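Local coordinates for protein probable chitinase A (Chromobacterium violaceum, PDB 4TX8) that probably hydrolyses chitin as a family 18 endochitinase and carries a small module thought to bind chitin or related carbohydrate, at residues V102-H107 with N249-M254; F116-G121 with I399-R404; D284-I289 with P342-F347. All coordinates share one frame; numbering follows the deposited sequence.

Contact 1: residues V102-H107 with N249-M254; sequences VPFAKH and NFYLSM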
ATOM      1  N   VAL A 102      -5.726   6.431 -15.512  1.00 64.79           N
ATOM      2  CA  VAL A 102      -5.560   5.085 -16.037  1.00 59.66           C
ATOM      3  C   VAL A 102      -6.688   4.202 -15.510  1.00 52.98           C
ATOM      4  O   VAL A 102      -7.033   4.278 -14.332  1.00 50.51           O
ATOM      5  CB  VAL A 102      -4.198   4.498 -15.627  1.00 61.30           C
ATOM      6  CG1 VAL A 102      -3.867   3.266 -16.453  1.00 62.19           C
ATOM      7  CG2 VAL A 102      -3.118   5.550 -15.784  1.00 63.11           C
ATOM      8  N   PRO A 103      -7.286   3.380 -16.385  1.00 50.35           N
ATOM      9  CA  PRO A 103      -8.382   2.508 -15.950  1.00 47.49           C
ATOM     10  C   PRO A 103      -7.921   1.362 -15.051  1.00 43.96           C
ATOM     11  O   PRO A 103      -7.109   0.542 -15.473  1.00 45.49           O
ATOM     12  CB  PRO A 103      -8.942   1.958 -17.271  1.00 50.50           C
ATOM     13  CG  PRO A 103      -8.447   2.897 -18.330  1.00 52.00           C
ATOM     14  CD  PRO A 103      -7.111   3.359 -17.846  1.00 52.81           C
ATOM     15  N   PHE A 104      -8.427   1.317 -13.823  1.00 36.57           N
ATOM     16  CA  PHE A 104      -8.241   0.147 -12.966  1.00 34.06           C
ATOM     17  C   PHE A 104      -9.449   0.023 -12.039  1.00 33.56           C
ATOM     18  O   PHE A 104     -10.349   0.860 -12.097  1.00 33.80           O
ATOM     19  CB  PHE A 104      -6.911   0.218 -12.191  1.00 27.30           C
ATOM     20  CG  PHE A 104      -6.796   1.376 -11.233  1.00 26.25           C
ATOM     21  CD1 PHE A 104      -6.615   2.672 -11.693  1.00 29.02           C
ATOM     22  CD2 PHE A 104      -6.820   1.158  -9.863  1.00 27.11           C
ATOM     23  CE1 PHE A 104      -6.492   3.729 -10.807  1.00 28.79           C
ATOM     24  CE2 PHE A 104      -6.693   2.209  -8.969  1.00 27.12           C
ATOM     25  CZ  PHE A 104      -6.531   3.497  -9.442  1.00 30.91           C
ATOM     26  N   ALA A 105      -9.483  -1.030 -11.222  1.00 27.36           N
ATOM     27  CA  ALA A 105     -10.679  -1.379 -10.445  1.00 30.92           C
ATOM     28  C   ALA A 105     -11.294  -0.172  -9.744  1.00 29.66           C
ATOM     29  O   ALA A 105     -10.623   0.512  -8.969  1.00 30.37           O
ATOM     30  CB  ALA A 105     -10.351  -2.469  -9.427  1.00 24.69           C
ATOM     31  N   LYS A 106     -12.565   0.091 -10.046  1.00 30.45           N
ATOM     32  CA  LYS A 106     -13.287   1.234  -9.491  1.00 31.65           C
ATOM     33  C   LYS A 106     -13.193   1.248  -7.971  1.00 31.82           C
ATOM     34  O   LYS A 106     -12.898   2.276  -7.365  1.00 31.83           O
ATOM     35  CB  LYS A 106     -14.754   1.208  -9.929  1.00 35.14           C
ATOM     36  CG  LYS A 106     -15.563   2.406  -9.451  1.00 39.91           C
ATOM     37  CD  LYS A 106     -17.031   2.279  -9.834  1.00 43.78           C
ATOM     38  CE  LYS A 106     -17.828   3.501  -9.394  1.00 46.68           C
ATOM     39  NZ  LYS A 106     -19.293   3.333  -9.627  1.00 49.66           N
ATOM     40  N   HIS A 107     -13.437   0.093  -7.364  1.00 28.07           N
ATOM     41  CA  HIS A 107     -13.241  -0.070  -5.934  1.00 29.09           C
ATOM     42  C   HIS A 107     -12.133  -1.089  -5.722  1.00 29.01           C
ATOM     43  O   HIS A 107     -12.362  -2.297  -5.767  1.00 30.07           O
ATOM     44  CB  HIS A 107     -14.543  -0.488  -5.255  1.00 29.31           C
ATOM     45  CG  HIS A 107     -15.670   0.464  -5.501  1.00 33.84           C
ATOM     46  ND1 HIS A 107     -16.894   0.064  -5.992  1.00 36.92           N
ATOM     47  CD2 HIS A 107     -15.749   1.808  -5.346  1.00 34.08           C
ATOM     48  CE1 HIS A 107     -17.681   1.116  -6.120  1.00 37.02           C
ATOM     49  NE2 HIS A 107     -17.011   2.188  -5.735  1.00 37.49           N
ATOM     50  N   ASN A 249      -0.731   5.709 -20.145  1.00 33.16           N
ATOM     51  CA  ASN A 249      -1.052   4.516 -19.357  1.00 30.58           C
ATOM     52  C   ASN A 249      -0.334   4.516 -18.011  1.00 30.43           C
ATOM     53  O   ASN A 249      -0.584   3.658 -17.166  1.00 30.22           O
ATOM     54  CB  ASN A 249      -0.696   3.235 -20.114  1.00 28.88           C
ATOM     55  CG  ASN A 249      -1.568   3.009 -21.332  1.00 32.17           C
ATOM     56  OD1 ASN A 249      -2.677   3.538 -21.432  1.00 34.96           O
ATOM     57  ND2 ASN A 249      -1.072   2.205 -22.264  1.00 27.89           N
ATOM     58  N   PHE A 250       0.561   5.481 -17.822  1.00 30.86           N
ATOM     59  CA  PHE A 250       1.387   5.557 -16.620  1.00 27.60           C
ATOM     60  C   PHE A 250       0.561   5.616 -15.337  1.00 26.48           C
ATOM     61  O   PHE A 250      -0.220   6.541 -15.131  1.00 26.61           O
ATOM     62  CB  PHE A 250       2.309   6.774 -16.697  1.00 28.13           C
ATOM     63  CG  PHE A 250       3.321   6.845 -15.588  1.00 29.68           C
ATOM     64  CD1 PHE A 250       4.444   6.031 -15.604  1.00 29.48           C
ATOM     65  CD2 PHE A 250       3.163   7.737 -14.542  1.00 25.35           C
ATOM     66  CE1 PHE A 250       5.382   6.098 -14.593  1.00 28.28           C
ATOM     67  CE2 PHE A 250       4.103   7.809 -13.527  1.00 25.07           C
ATOM     68  CZ  PHE A 250       5.212   6.986 -13.554  1.00 28.06           C
ATOM     69  N   TYR A 251       0.748   4.618 -14.480  1.00 25.56           N
ATOM     70  CA  TYR A 251       0.081   4.563 -13.183  1.00 27.06           C
ATOM     71  C   TYR A 251       0.939   5.266 -12.138  1.00 27.70           C
ATOM     72  O   TYR A 251       2.151   5.052 -12.073  1.00 25.85           O
ATOM     73  CB  TYR A 251      -0.185   3.105 -12.790  1.00 27.28           C
ATOM     74  CG  TYR A 251      -0.879   2.877 -11.457  1.00 26.43           C
ATOM     75  CD1 TYR A 251      -0.165   2.904 -10.264  1.00 23.09           C
ATOM     76  CD2 TYR A 251      -2.240   2.592 -11.396  1.00 27.11           C
ATOM     77  CE1 TYR A 251      -0.788   2.675  -9.046  1.00 23.78           C
ATOM     78  CE2 TYR A 251      -2.874   2.361 -10.182  1.00 24.39           C
ATOM     79  CZ  TYR A 251      -2.141   2.404  -9.011  1.00 26.39           C
ATOM     80  OH  TYR A 251      -2.756   2.174  -7.800  1.00 27.50           O
ATOM     81  N   LEU A 252       0.314   6.113 -11.327  1.00 23.46           N
ATOM     82  CA  LEU A 252       1.034   6.817 -10.273  1.00 23.57           C
ATOM     83  C   LEU A 252       0.279   6.759  -8.954  1.00 24.83           C
ATOM     84  O   LEU A 252      -0.848   7.240  -8.855  1.00 27.31           O
ATOM     85  CB  LEU A 252       1.282   8.277 -10.662  1.00 26.16           C
ATOM     86  CG  LEU A 252       1.885   9.160  -9.563  1.00 26.01           C
ATOM     87  CD1 LEU A 252       3.267   8.660  -9.146  1.00 23.00           C
ATOM     88  CD2 LEU A 252       1.944  10.617 -10.005  1.00 23.59           C
ATOM     89  N   SER A 253       0.903   6.168  -7.940  1.00 23.14           N
ATOM     90  CA  SER A 253       0.315   6.172  -6.610  1.00 24.88           C
ATOM     91  C   SER A 253       1.285   6.737  -5.583  1.00 25.73           C
ATOM     92  O   SER A 253       2.497   6.762  -5.797  1.00 24.79           O
ATOM     93  CB  SER A 253      -0.122   4.766  -6.198  1.00 24.91           C
ATOM     94  OG  SER A 253       0.985   3.891  -6.094  1.00 23.82           O
ATOM     95  N   MET A 254       0.730   7.202  -4.471  1.00 21.28           N
ATOM     96  CA  MET A 254       1.518   7.732  -3.368  1.00 22.48           C
ATOM     97  C   MET A 254       1.043   7.120  -2.065  1.00 29.16           C
ATOM     98  O   MET A 254      -0.159   6.965  -1.848  1.00 25.19           O
ATOM     99  CB  MET A 254       1.404   9.254  -3.288  1.00 20.39           C
ATOM    100  CG  MET A 254       1.753   9.987  -4.568  1.00 24.31           C
ATOM    101  SD  MET A 254       1.356  11.737  -4.407  1.00 27.00           S
ATOM    102  CE  MET A 254       1.850  12.336  -6.032  1.00 22.98           C
TER

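Contact 2: residues F116-G121 with I399-R404; sequences FANPSG and INWDRR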
ATOM      1  N   PHE A 116      11.327  -9.581  -1.178  1.00 25.65           N
ATOM      2  CA  PHE A 116      12.334  -9.891  -0.170  1.00 26.82           C
ATOM      3  C   PHE A 116      11.790 -10.895   0.839  1.00 29.87           C
ATOM      4  O   PHE A 116      10.598 -11.209   0.833  1.00 23.47           O
ATOM      5  CB  PHE A 116      12.795  -8.617   0.552  1.00 24.44           C
ATOM      6  CG  PHE A 116      11.675  -7.823   1.179  1.00 24.08           C
ATOM      7  CD1 PHE A 116      10.999  -6.851   0.451  1.00 20.43           C
ATOM      8  CD2 PHE A 116      11.306  -8.039   2.499  1.00 24.46           C
ATOM      9  CE1 PHE A 116       9.972  -6.113   1.026  1.00 22.35           C
ATOM     10  CE2 PHE A 116      10.278  -7.307   3.079  1.00 23.45           C
ATOM     11  CZ  PHE A 116       9.612  -6.342   2.342  1.00 23.18           C
ATOM     12  N   ALA A 117      12.672 -11.396   1.701  1.00 26.39           N
ATOM     13  CA  ALA A 117      12.265 -12.259   2.805  1.00 23.78           C
ATOM     14  C   ALA A 117      12.237 -11.463   4.101  1.00 23.81           C
ATOM     15  O   ALA A 117      13.063 -10.576   4.308  1.00 25.86           O
ATOM     16  CB  ALA A 117      13.209 -13.460   2.932  1.00 21.29           C
ATOM     17  N   ASN A 118      11.283 -11.777   4.973  1.00 22.68           N
ATOM     18  CA  ASN A 118      11.170 -11.099   6.258  1.00 22.21           C
ATOM     19  C   ASN A 118      10.390 -12.024   7.213  1.00 25.48           C
ATOM     20  O   ASN A 118      10.134 -13.171   6.846  1.00 25.69           O
ATOM     21  CB  ASN A 118      10.551  -9.701   6.063  1.00 22.89           C
ATOM     22  CG  ASN A 118       9.035  -9.696   6.078  1.00 23.97           C
ATOM     23  OD1 ASN A 118       8.382 -10.699   5.793  1.00 26.97           O
ATOM     24  ND2 ASN A 118       8.467  -8.539   6.391  1.00 22.66           N
ATOM     25  N   PRO A 119      10.034 -11.573   8.438  1.00 26.01           N
ATOM     26  CA  PRO A 119       9.362 -12.567   9.289  1.00 24.28           C
ATOM     27  C   PRO A 119       8.033 -13.129   8.752  1.00 29.10           C
ATOM     28  O   PRO A 119       7.521 -14.081   9.326  1.00 26.93           O
ATOM     29  CB  PRO A 119       9.127 -11.786  10.587  1.00 24.44           C
ATOM     30  CG  PRO A 119      10.232 -10.820  10.631  1.00 28.57           C
ATOM     31  CD  PRO A 119      10.339 -10.353   9.212  1.00 27.54           C
ATOM     32  N   SER A 120       7.494 -12.575   7.670  1.00 22.14           N
ATOM     33  CA  SER A 120       6.291 -13.136   7.049  1.00 24.69           C
ATOM     34  C   SER A 120       6.618 -14.420   6.302  1.00 25.93           C
ATOM     35  O   SER A 120       5.724 -15.185   5.935  1.00 26.34           O
ATOM     36  CB  SER A 120       5.655 -12.145   6.075  1.00 23.95           C
ATOM     37  OG  SER A 120       6.401 -12.092   4.865  1.00 26.29           O
ATOM     38  N   GLY A 121       7.908 -14.646   6.077  1.00 21.79           N
ATOM     39  CA  GLY A 121       8.360 -15.746   5.252  1.00 22.14           C
ATOM     40  C   GLY A 121       9.088 -15.213   4.033  1.00 26.32           C
ATOM     41  O   GLY A 121       9.257 -13.999   3.877  1.00 25.31           O
ATOM     42  N   ILE A 399       0.407  -7.779   1.044  1.00 20.36           N
ATOM     43  CA  ILE A 399      -0.043  -9.017   0.420  1.00 23.15           C
ATOM     44  C   ILE A 399       0.578 -10.236   1.112  1.00 24.43           C
ATOM     45  O   ILE A 399      -0.111 -11.217   1.403  1.00 25.66           O
ATOM     46  CB  ILE A 399       0.300  -9.031  -1.087  1.00 23.67           C
ATOM     47  CG1 ILE A 399      -0.468  -7.916  -1.807  1.00 19.48           C
ATOM     48  CG2 ILE A 399       0.003 -10.392  -1.701  1.00 18.87           C
ATOM     49  CD1 ILE A 399      -0.307  -7.924  -3.313  1.00 21.02           C
ATOM     50  N   ASN A 400       1.874 -10.159   1.400  1.00 22.76           N
ATOM     51  CA  ASN A 400       2.581 -11.265   2.043  1.00 22.59           C
ATOM     52  C   ASN A 400       2.112 -11.540   3.468  1.00 23.80           C
ATOM     53  O   ASN A 400       1.928 -12.696   3.847  1.00 23.30           O
ATOM     54  CB  ASN A 400       4.083 -11.002   2.041  1.00 22.60           C
ATOM     55  CG  ASN A 400       4.682 -11.099   0.655  1.00 25.05           C
ATOM     56  OD1 ASN A 400       4.280 -10.374  -0.255  1.00 20.69           O
ATOM     57  ND2 ASN A 400       5.649 -11.995   0.485  1.00 19.88           N
ATOM     58  N   TRP A 401       1.928 -10.489   4.261  1.00 20.56           N
ATOM     59  CA  TRP A 401       1.446 -10.685   5.621  1.00 22.55           C
ATOM     60  C   TRP A 401       0.018 -11.214   5.604  1.00 24.49           C
ATOM     61  O   TRP A 401      -0.344 -12.059   6.422  1.00 25.69           O
ATOM     62  CB  TRP A 401       1.537  -9.395   6.438  1.00 20.92           C
ATOM     63  CG  TRP A 401       2.885  -9.209   7.054  1.00 21.54           C
ATOM     64  CD1 TRP A 401       3.784  -8.223   6.782  1.00 22.23           C
ATOM     65  CD2 TRP A 401       3.502 -10.058   8.032  1.00 24.49           C
ATOM     66  NE1 TRP A 401       4.919  -8.393   7.541  1.00 25.06           N
ATOM     67  CE2 TRP A 401       4.771  -9.515   8.315  1.00 25.02           C
ATOM     68  CE3 TRP A 401       3.100 -11.219   8.701  1.00 26.94           C
ATOM     69  CZ2 TRP A 401       5.643 -10.095   9.235  1.00 25.27           C
ATOM     70  CZ3 TRP A 401       3.970 -11.795   9.616  1.00 27.51           C
ATOM     71  CH2 TRP A 401       5.224 -11.231   9.874  1.00 26.03           C
ATOM     72  N   ASP A 402      -0.786 -10.731   4.660  1.00 23.96           N
ATOM     73  CA  ASP A 402      -2.153 -11.218   4.521  1.00 24.85           C
ATOM     74  C   ASP A 402      -2.169 -12.701   4.157  1.00 26.20           C
ATOM     75  O   ASP A 402      -2.957 -13.475   4.698  1.00 26.89           O
ATOM     76  CB  ASP A 402      -2.916 -10.411   3.470  1.00 21.15           C
ATOM     77  CG  ASP A 402      -4.259 -11.029   3.131  1.00 23.42           C
ATOM     78  OD1 ASP A 402      -5.194 -10.903   3.949  1.00 23.35           O
ATOM     79  OD2 ASP A 402      -4.375 -11.650   2.053  1.00 24.64           O
ATOM     80  N   ARG A 403      -1.286 -13.086   3.241  1.00 24.55           N
ATOM     81  CA  ARG A 403      -1.150 -14.477   2.821  1.00 25.21           C
ATOM     82  C   ARG A 403      -0.708 -15.369   3.980  1.00 29.01           C
ATOM     83  O   ARG A 403      -1.276 -16.441   4.208  1.00 22.28           O
ATOM     84  CB  ARG A 403      -0.152 -14.579   1.663  1.00 25.22           C
ATOM     85  CG  ARG A 403       0.201 -15.994   1.215  1.00 24.21           C
ATOM     86  CD  ARG A 403       1.177 -15.925   0.042  1.00 26.10           C
ATOM     87  NE  ARG A 403       1.690 -17.228  -0.378  1.00 27.11           N
ATOM     88  CZ  ARG A 403       2.848 -17.741   0.027  1.00 29.64           C
ATOM     89  NH1 ARG A 403       3.616 -17.071   0.876  1.00 23.37           N
ATOM     90  NH2 ARG A 403       3.238 -18.928  -0.416  1.00 36.41           N
ATOM     91  N   ARG A 404       0.305 -14.914   4.710  1.00 24.43           N
ATOM     92  CA  ARG A 404       0.836 -15.658   5.845  1.00 24.54           C
ATOM     93  C   ARG A 404      -0.236 -15.845   6.922  1.00 29.59           C
ATOM     94  O   ARG A 404      -0.308 -16.893   7.564  1.00 29.52           O
ATOM     95  CB  ARG A 404       2.062 -14.938   6.418  1.00 23.59           C
ATOM     96  CG  ARG A 404       2.619 -15.519   7.712  1.00 27.30           C
ATOM     97  CD  ARG A 404       2.898 -17.013   7.609  1.00 28.36           C
ATOM     98  NE  ARG A 404       3.783 -17.362   6.501  1.00 24.78           N
ATOM     99  CZ  ARG A 404       4.160 -18.607   6.223  1.00 28.07           C
ATOM    100  NH1 ARG A 404       3.729 -19.614   6.975  1.00 27.93           N
ATOM    101  NH2 ARG A 404       4.968 -18.849   5.198  1.00 27.11           N
TER
HETATM  102  O   HOH W   1       6.164 -14.037   2.677  1.00 22.69           O

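Contact 3: residues D284-I289 with P342-F347; sequences DDLSVI and PDQVAF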
ATOM      1  N   ASP A 284      -2.920  16.061 -11.549  1.00 32.54           N
ATOM      2  CA  ASP A 284      -3.472  15.658 -12.841  1.00 34.04           C
ATOM      3  C   ASP A 284      -3.012  14.257 -13.230  1.00 35.51           C
ATOM      4  O   ASP A 284      -3.640  13.593 -14.055  1.00 37.04           O
ATOM      5  CB  ASP A 284      -3.078  16.653 -13.935  1.00 36.91           C
ATOM      6  CG  ASP A 284      -3.717  18.017 -13.744  1.00 46.33           C
ATOM      7  OD1 ASP A 284      -4.839  18.080 -13.199  1.00 45.79           O
ATOM      8  OD2 ASP A 284      -3.094  19.027 -14.138  1.00 46.95           O
ATOM      9  N   ASP A 285      -1.915  13.810 -12.628  1.00 35.17           N
ATOM     10  CA  ASP A 285      -1.314  12.529 -12.982  1.00 35.16           C
ATOM     11  C   ASP A 285      -1.562  11.447 -11.936  1.00 32.38           C
ATOM     12  O   ASP A 285      -1.337  10.266 -12.193  1.00 30.76           O
ATOM     13  CB  ASP A 285       0.188  12.704 -13.194  1.00 36.53           C
ATOM     14  CG  ASP A 285       0.504  13.661 -14.322  1.00 38.88           C
ATOM     15  OD1 ASP A 285      -0.047  13.470 -15.424  1.00 36.56           O
ATOM     16  OD2 ASP A 285       1.288  14.610 -14.104  1.00 41.58           O
ATOM     17  N   LEU A 286      -2.020  11.857 -10.757  1.00 31.64           N
ATOM     18  CA  LEU A 286      -2.195  10.937  -9.637  1.00 28.84           C
ATOM     19  C   LEU A 286      -3.336   9.946  -9.865  1.00 28.56           C
ATOM     20  O   LEU A 286      -4.491  10.347 -10.011  1.00 28.79           O
ATOM     21  CB  LEU A 286      -2.437  11.730  -8.350  1.00 27.00           C
ATOM     22  CG  LEU A 286      -2.697  10.945  -7.063  1.00 26.45           C
ATOM     23  CD1 LEU A 286      -1.506  10.071  -6.707  1.00 21.24           C
ATOM     24  CD2 LEU A 286      -3.025  11.902  -5.928  1.00 25.91           C
ATOM     25  N   SER A 287      -3.011   8.655  -9.895  1.00 22.39           N
ATOM     26  CA  SER A 287      -4.029   7.616 -10.036  1.00 24.38           C
ATOM     27  C   SER A 287      -4.755   7.397  -8.712  1.00 27.43           C
ATOM     28  O   SER A 287      -5.987   7.365  -8.667  1.00 26.15           O
ATOM     29  CB  SER A 287      -3.413   6.300 -10.518  1.00 24.89           C
ATOM     30  OG  SER A 287      -2.591   6.496 -11.652  1.00 28.67           O
ATOM     31  N   VAL A 288      -3.987   7.234  -7.637  1.00 23.38           N
ATOM     32  CA  VAL A 288      -4.568   7.119  -6.303  1.00 24.17           C
ATOM     33  C   VAL A 288      -3.546   7.465  -5.224  1.00 27.12           C
ATOM     34  O   VAL A 288      -2.382   7.083  -5.308  1.00 27.04           O
ATOM     35  CB  VAL A 288      -5.137   5.693  -6.039  1.00 26.35           C
ATOM     36  CG1 VAL A 288      -4.060   4.629  -6.208  1.00 19.49           C
ATOM     37  CG2 VAL A 288      -5.766   5.605  -4.651  1.00 22.85           C
ATOM     38  N   ILE A 289      -3.972   8.222  -4.222  1.00 24.91           N
ATOM     39  CA  ILE A 289      -3.156   8.377  -3.031  1.00 22.63           C
ATOM     40  C   ILE A 289      -3.813   7.614  -1.892  1.00 24.76           C
ATOM     41  O   ILE A 289      -4.996   7.793  -1.607  1.00 23.98           O
ATOM     42  CB  ILE A 289      -2.948   9.856  -2.634  1.00 26.32           C
ATOM     43  CG1 ILE A 289      -2.195   9.936  -1.302  1.00 22.21           C
ATOM     44  CG2 ILE A 289      -4.278  10.606  -2.559  1.00 25.23           C
ATOM     45  CD1 ILE A 289      -1.802  11.336  -0.896  1.00 22.60           C
ATOM     46  N   PRO A 342     -12.713  11.759  -5.666  1.00 35.09           N
ATOM     47  CA  PRO A 342     -12.858  10.535  -4.871  1.00 30.57           C
ATOM     48  C   PRO A 342     -12.152   9.330  -5.494  1.00 30.31           C
ATOM     49  O   PRO A 342     -11.635   8.492  -4.755  1.00 27.13           O
ATOM     50  CB  PRO A 342     -14.371  10.321  -4.834  1.00 30.41           C
ATOM     51  CG  PRO A 342     -14.939  11.705  -4.961  1.00 37.19           C
ATOM     52  CD  PRO A 342     -14.006  12.433  -5.888  1.00 37.18           C
ATOM     53  N   ASP A 343     -12.109   9.249  -6.823  1.00 29.08           N
ATOM     54  CA  ASP A 343     -11.458   8.117  -7.481  1.00 31.64           C
ATOM     55  C   ASP A 343      -9.937   8.157  -7.326  1.00 29.07           C
ATOM     56  O   ASP A 343      -9.248   7.211  -7.708  1.00 31.15           O
ATOM     57  CB  ASP A 343     -11.831   8.058  -8.968  1.00 33.36           C
ATOM     58  CG  ASP A 343     -11.343   9.270  -9.751  1.00 37.08           C
ATOM     59  OD1 ASP A 343     -10.134   9.343 -10.060  1.00 38.30           O
ATOM     60  OD2 ASP A 343     -12.176  10.140 -10.078  1.00 40.78           O
ATOM     61  N   GLN A 344      -9.420   9.249  -6.767  1.00 29.43           N
ATOM     62  CA  GLN A 344      -7.983   9.406  -6.549  1.00 28.01           C
ATOM     63  C   GLN A 344      -7.584   9.134  -5.106  1.00 27.53           C
ATOM     64  O   GLN A 344      -6.416   9.278  -4.740  1.00 26.65           O
ATOM     65  CB  GLN A 344      -7.527  10.816  -6.920  1.00 27.60           C
ATOM     66  CG  GLN A 344      -7.568  11.144  -8.395  1.00 28.07           C
ATOM     67  CD  GLN A 344      -7.146  12.574  -8.658  1.00 29.37           C
ATOM     68  OE1 GLN A 344      -7.857  13.515  -8.307  1.00 31.28           O
ATOM     69  NE2 GLN A 344      -5.973  12.747  -9.257  1.00 27.55           N
ATOM     70  N   VAL A 345      -8.554   8.761  -4.278  1.00 28.92           N
ATOM     71  CA  VAL A 345      -8.301   8.643  -2.849  1.00 27.41           C
ATOM     72  C   VAL A 345      -8.675   7.268  -2.301  1.00 27.79           C
ATOM     73  O   VAL A 345      -9.755   6.740  -2.575  1.00 27.63           O
ATOM     74  CB  VAL A 345      -9.066   9.731  -2.060  1.00 25.62           C
ATOM     75  CG1 VAL A 345      -8.753   9.638  -0.573  1.00 24.01           C
ATOM     76  CG2 VAL A 345      -8.715  11.119  -2.591  1.00 20.94           C
ATOM     77  N   ALA A 346      -7.756   6.696  -1.532  1.00 26.72           N
ATOM     78  CA  ALA A 346      -7.987   5.451  -0.817  1.00 23.28           C
ATOM     79  C   ALA A 346      -7.349   5.588   0.561  1.00 24.74           C
ATOM     80  O   ALA A 346      -6.634   6.558   0.812  1.00 24.44           O
ATOM     81  CB  ALA A 346      -7.403   4.272  -1.583  1.00 21.69           C
ATOM     82  N   PHE A 347      -7.603   4.646   1.465  1.00 23.55           N
ATOM     83  CA  PHE A 347      -6.917   4.698   2.752  1.00 23.54           C
ATOM     84  C   PHE A 347      -6.062   3.457   3.006  1.00 23.67           C
ATOM     85  O   PHE A 347      -6.441   2.338   2.657  1.00 24.47           O
ATOM     86  CB  PHE A 347      -7.911   4.924   3.904  1.00 24.29           C
ATOM     87  CG  PHE A 347      -9.046   3.932   3.973  1.00 25.53           C
ATOM     88  CD1 PHE A 347      -8.864   2.676   4.535  1.00 24.69           C
ATOM     89  CD2 PHE A 347     -10.316   4.287   3.542  1.00 27.68           C
ATOM     90  CE1 PHE A 347      -9.915   1.777   4.628  1.00 22.84           C
ATOM     91  CE2 PHE A 347     -11.374   3.395   3.633  1.00 28.02           C
ATOM     92  CZ  PHE A 347     -11.173   2.137   4.175  1.00 27.16           C
TER
HETATM   93  O   HOH W   2      -7.980   7.646 -10.469  1.00 26.86           O

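Contact 1: residues V102-H107 with N249-M254
The carbonyl oxygen of Asn249 lies against both methyl groups of Val102. CG1 of Val102 comes within 3.4 Å of Asn249 O, and CG2 of Val102 is 3.5 Å from the same oxygen. The next carbonyl is closer still: Val102 CG2 lies 3.1 Å from Phe250 O, which is tight for a methyl carbon and an oxygen. CG1 is anti to the backbone N of Val102 (chi1 -165°), and CG2 is anti to the carbonyl carbon. Both methyls touch carbonyl oxygens, while the side chains of Asn249 and Phe250 point away.

Two residues on, the contact becomes aromatic. Phe104 and Tyr251 form a T-shaped pair, with the edge of the tyrosine directed at the face of the phenylalanine. The ring planes are 72° apart, and the centroids of the Phe104 and Tyr251 rings are 5.2 Å apart. Tyr251 CE2 carries the touch. It stands 3.8 Å above the Phe104 ring plane, over its centre, so all six ring carbons lie at similar distances from it. The Phe104 ring also has Val102 O at its edge, in plane, and it makes a cation-pi contact with Arg392.

Tyr251 begins a strand of the family 18 TIM barrel, so the contact is at the N-terminal end of the strands. In this family the catalytic groups lie at the other end. Segment 102-107 leads into the first barrel strand, 108-114. Val102 and Phe104 also touch Lys176 of strand 176-182. Tyr251 faces inward onto Val178 and Val288, while Phe250 and Leu252 pack outward on helix 230-246.

Contact 2: residues F116-G121 with I399-R404
Ser120 has OG between its backbone N and carbonyl carbon (chi1 76°), which sets OG beside Asn118 OD1. Trp401 has CG anti to its carbonyl carbon and beside its backbone N (chi1 -85°). Ser120 CB lies over one face of the indole. The serine belongs to a type I beta turn, Asn118 to Gly121, whose first residue also makes an Asx turn through OD1 to Ser120 N. This turn follows the first barrel strand and lies on helix 399-404, which follows the last.

Ser120 CB makes a CH-pi contact, 3.5 Å from the centroid of the six-membered ring of Trp401 and almost on the ring normal. Pro119 adds a lighter touch, with its CB 4.0 Å from Trp401 CH2. Asn118 OD1 fixes the turn by accepting two bonds. Ser120 N donates to it at 2.8 Å from above the carbonyl plane. Ser120 OG donates to Asn118 OD1 at 2.6 Å, lying in that plane. A water gives a proton to Ser120 OG and accepts one from Asn400 ND2, so it bridges turn and helix. The other amide atom of Asn400, OD1, accepts from His114 N. Gly121 closes the turn with a positive phi (117°), where a side chain would press on the preceding carbonyl.

Arg404 carries the link further. Its NH1 binds Trp71 O and Pro64 O in the N-terminal region, which holds the carbohydrate-binding module. Its chain bends at chi2 and chi3, and Arg404 NE donates to Ser120 O at 3.0 Å, in a bond that is far from straight.

Contact 3: residues D284-I289 with P342-F347
Gln344 reaches across to the backbone of Leu286, while Val288 meets Ala346 through its CG2 methyl and Ile289 lies beside Val345. The glutamine has CG anti to its carbonyl carbon (chi1 -69°) and runs on extended to the amide. Its NE2 donates to Leu286 O at 2.9 Å. The bond is nearly straight, 176° at the hydrogen, and the acceptor lies in the amide plane. NE2 also donates to Arg283 O, and OE1 accepts from Arg341 N. Three bonds thus fix the rotation of this buried amide. At the root of the side chain, the backbone CA of Gln344 makes a CA-H...O contact with Ser287 O.

Val288 sends CG2 anti to its backbone N, and this methyl lies 3.7 Å from Ala346 CB. The two residues lie on the inner side of the barrel, where Val288 also packs on Tyr251 and Ser253. Ile289 and Val345 lie on the outer side. Ile289 CG2 lies 3.3 Å from Gln344 O, but 4.5 Å from CG2 of Val345, a loose touch.

Strands 288-292 and 345-350 are neighbouring parallel strands of the family 18 TIM barrel, joined by a beta-alpha-beta crossover through helix 313-325. Ile289 pairs with Val345, and its two backbone groups bond to the residues before and after that partner. Ile289 N donates to Gln344 O at 2.7 Å, and Ala346 N donates to Ile289 O at 3.0 Å. The helix covers the outer side, with Leu323 and Ile324 on Val345.

Just before the paired residues, a water lies 2.7 Å from Ser287 O and 2.8 Å from Asp343 OD1, within hydrogen-bonding distance of both. Asp343 OD2 forms a salt bridge with Arg341.

From the N terminus, 102-107 comes first and opens contact 1. Segment 116-121 opens contact 2 just after the first barrel strand. Contact 1 closes at 249-254, still inside the loop of contact 2, so these two cross. Contact 3 then opens and closes, from 284-289 to 342-347, in series after contact 1 and nested within contact 2. Contact 2 closes last, at 399-404. Contacts 1 and 3 touch, through neighbouring strands 251-254 and 288-292, at the N-terminal ends of the barrel strands. Contact 2 lies about 25 Å from contact 1 between centres, across the chain's centre, and joins the two ends of the barrel sequence.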